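Local coordinates for protein purine nucleoside phosphorylase (Bacillus licheniformis, PDB 6DZD) that probably cleaves adenosine, inosine and methylthioadenosine with phosphate and may also deaminate adenosine, as a zinc-binding member of the YfiH/LACC1 family, at residues A[12-17]-A[71-76]. Numbering follows the deposited sequence.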
loop_
_atom_site.group_PDB
_atom_site.type_symbol
_atom_site.label_atom_id
_atom_site.label_comp_id
_atom_site.label_asym_id
_atom_site.label_seq_id
_atom_site.Cartn_x
_atom_site.Cartn_y
_atom_site.Cartn_z
ATOM N N PRO A 12 8.671 4.937 17.451
ATOM C CA PRO A 12 8.531 5.825 16.290
ATOM C C PRO A 12 8.138 5.152 14.971
ATOM O O PRO A 12 7.471 5.747 14.132
ATOM C CB PRO A 12 9.933 6.419 16.149
ATOM C CG PRO A 12 10.821 5.318 16.581
ATOM C CD PRO A 12 10.091 4.647 17.727
ATOM N N SER A 13 8.569 3.915 14.781
ATOM C CA SER A 13 8.635 3.395 13.429
ATOM C C SER A 13 7.344 2.776 12.904
ATOM O O SER A 13 7.189 2.696 11.686
ATOM C CB SER A 13 9.786 2.380 13.339
ATOM O OG SER A 13 11.057 3.022 13.508
ATOM N N MET A 14 6.403 2.349 13.747
ATOM C CA MET A 14 5.347 1.453 13.282
ATOM C C MET A 14 3.950 2.014 13.486
ATOM O O MET A 14 3.621 2.527 14.559
ATOM C CB MET A 14 5.402 0.109 14.002
ATOM C CG MET A 14 6.779 -0.518 14.117
ATOM S SD MET A 14 7.231 -1.190 12.518
ATOM C CE MET A 14 6.118 -2.597 12.491
ATOM N N LEU A 15 3.117 1.858 12.463
ATOM C CA LEU A 15 1.670 1.991 12.586
ATOM C C LEU A 15 1.056 0.615 12.373
ATOM O O LEU A 15 1.294 -0.009 11.336
ATOM C CB LEU A 15 1.119 2.986 11.567
ATOM C CG LEU A 15 1.330 4.456 11.899
ATOM C CD1 LEU A 15 1.221 5.290 10.643
ATOM C CD2 LEU A 15 0.306 4.871 12.928
ATOM N N LEU A 16 0.239 0.159 13.323
ATOM C CA LEU A 16 -0.270 -1.209 13.321
ATOM C C LEU A 16 -1.786 -1.244 13.249
ATOM O O LEU A 16 -2.459 -0.552 14.017
ATOM C CB LEU A 16 0.185 -1.958 14.580
ATOM C CG LEU A 16 1.680 -2.275 14.637
ATOM C CD1 LEU A 16 2.068 -2.884 15.963
ATOM C CD2 LEU A 16 2.075 -3.206 13.461
ATOM N N ILE A 17 -2.315 -2.085 12.361
ATOM C CA ILE A 17 -3.758 -2.302 12.261
ATOM C C ILE A 17 -4.213 -3.193 13.419
ATOM O O ILE A 17 -4.027 -4.415 13.400
ATOM C CB ILE A 17 -4.136 -2.899 10.903
ATOM C CG1 ILE A 17 -3.821 -1.871 9.816
ATOM C CG2 ILE A 17 -5.610 -3.234 10.868
ATOM C CD1 ILE A 17 -3.587 -2.434 8.419
ATOM N N ASP A 71 12.616 -6.989 12.965
ATOM C CA ASP A 71 12.884 -7.398 14.338
ATOM C C ASP A 71 11.815 -6.880 15.309
ATOM O O ASP A 71 11.533 -7.522 16.321
ATOM C CB ASP A 71 14.295 -6.950 14.732
ATOM C CG ASP A 71 15.408 -7.732 13.997
ATOM O OD1 ASP A 71 15.139 -8.573 13.097
ATOM O OD2 ASP A 71 16.586 -7.492 14.328
ATOM N N ILE A 72 11.212 -5.725 15.038
ATOM C CA ILE A 72 10.137 -5.260 15.907
ATOM C C ILE A 72 8.950 -6.212 15.832
ATOM O O ILE A 72 8.357 -6.570 16.856
ATOM C CB ILE A 72 9.751 -3.810 15.559
ATOM C CG1 ILE A 72 10.894 -2.859 15.968
ATOM C CG2 ILE A 72 8.449 -3.436 16.270
ATOM C CD1 ILE A 72 10.916 -1.523 15.258
ATOM N N LEU A 73 8.607 -6.663 14.630
ATOM C CA LEU A 73 7.551 -7.642 14.413
ATOM C C LEU A 73 7.972 -9.057 14.793
ATOM O O LEU A 73 7.214 -10.006 14.547
ATOM C CB LEU A 73 7.105 -7.594 12.950
ATOM C CG LEU A 73 6.598 -6.235 12.472
ATOM C CD1 LEU A 73 6.598 -6.184 10.961
ATOM C CD2 LEU A 73 5.204 -5.978 12.984
ATOM N N LYS A 74 9.160 -9.216 15.375
ATOM C CA LYS A 74 9.670 -10.513 15.821
ATOM C C LYS A 74 9.579 -11.527 14.688
ATOM O O LYS A 74 9.008 -12.610 14.832
ATOM C CB LYS A 74 8.938 -11.000 17.082
ATOM N N THR A 75 10.151 -11.145 13.543
ATOM C CA THR A 75 10.205 -11.986 12.355
ATOM C C THR A 75 11.610 -11.939 11.777
ATOM O O THR A 75 12.474 -11.183 12.230
ATOM C CB THR A 75 9.204 -11.547 11.271
ATOM O OG1 THR A 75 9.532 -10.224 10.800
ATOM C CG2 THR A 75 7.777 -11.568 11.805
ATOM N N ASP A 76 11.819 -12.758 10.755
ATOM C CA ASP A 76 13.060 -12.792 10.009
ATOM C C ASP A 76 12.853 -12.194 8.627
ATOM O O ASP A 76 11.901 -12.554 7.925
ATOM C CB ASP A 76 13.540 -14.227 9.867
ATOM C CG ASP A 76 15.017 -14.323 9.587
ATOM O OD1 ASP A 76 15.550 -13.456 8.856
ATOM O OD2 ASP A 76 15.646 -15.273 10.119
#
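Met14, on the strand 14-17, carries most of this apolar contact with the end of helix 59-72 and Leu73, the first residue beyond it. Its CG stands anti to the carbonyl carbon, and bends at chi2 (-75°) and chi3 (-72°) curl the chain so that Met14 CE comes up against the isopropyl end of Leu73, 3.5 Å from Leu73 CD2, the two side chains crossing obliquely. Nearer its backbone, Met14 CG meets Ile72 CG2 at 4.0 Å, the two side chains reaching tip to tip. Two residues along the strand, Leu16 points the same way and adds a looser touch, its CD2 lying 4.2 Å from Leu73 CD2. On the N-terminal side of Met14, Ser13 CB grazes Ile72 CD1, and Ser13 OG is hydrogen-bonded to Asn38 O.

The helix end is closed by a Schellman motif, with Lys74 at positive phi (52°) as the C-prime residue, Thr75 N reaching Ala70 O and a weak bond from Lys74 N to Asp71 O.

Strand 14-17 runs between strands 7-10 and 30-35 in a mixed sheet, and the helix end packs against that sheet: Met14, Leu16 and Leu73 all touch Phe273 of strand 270-276, and Met14 also rests on Val69, further back in the helix.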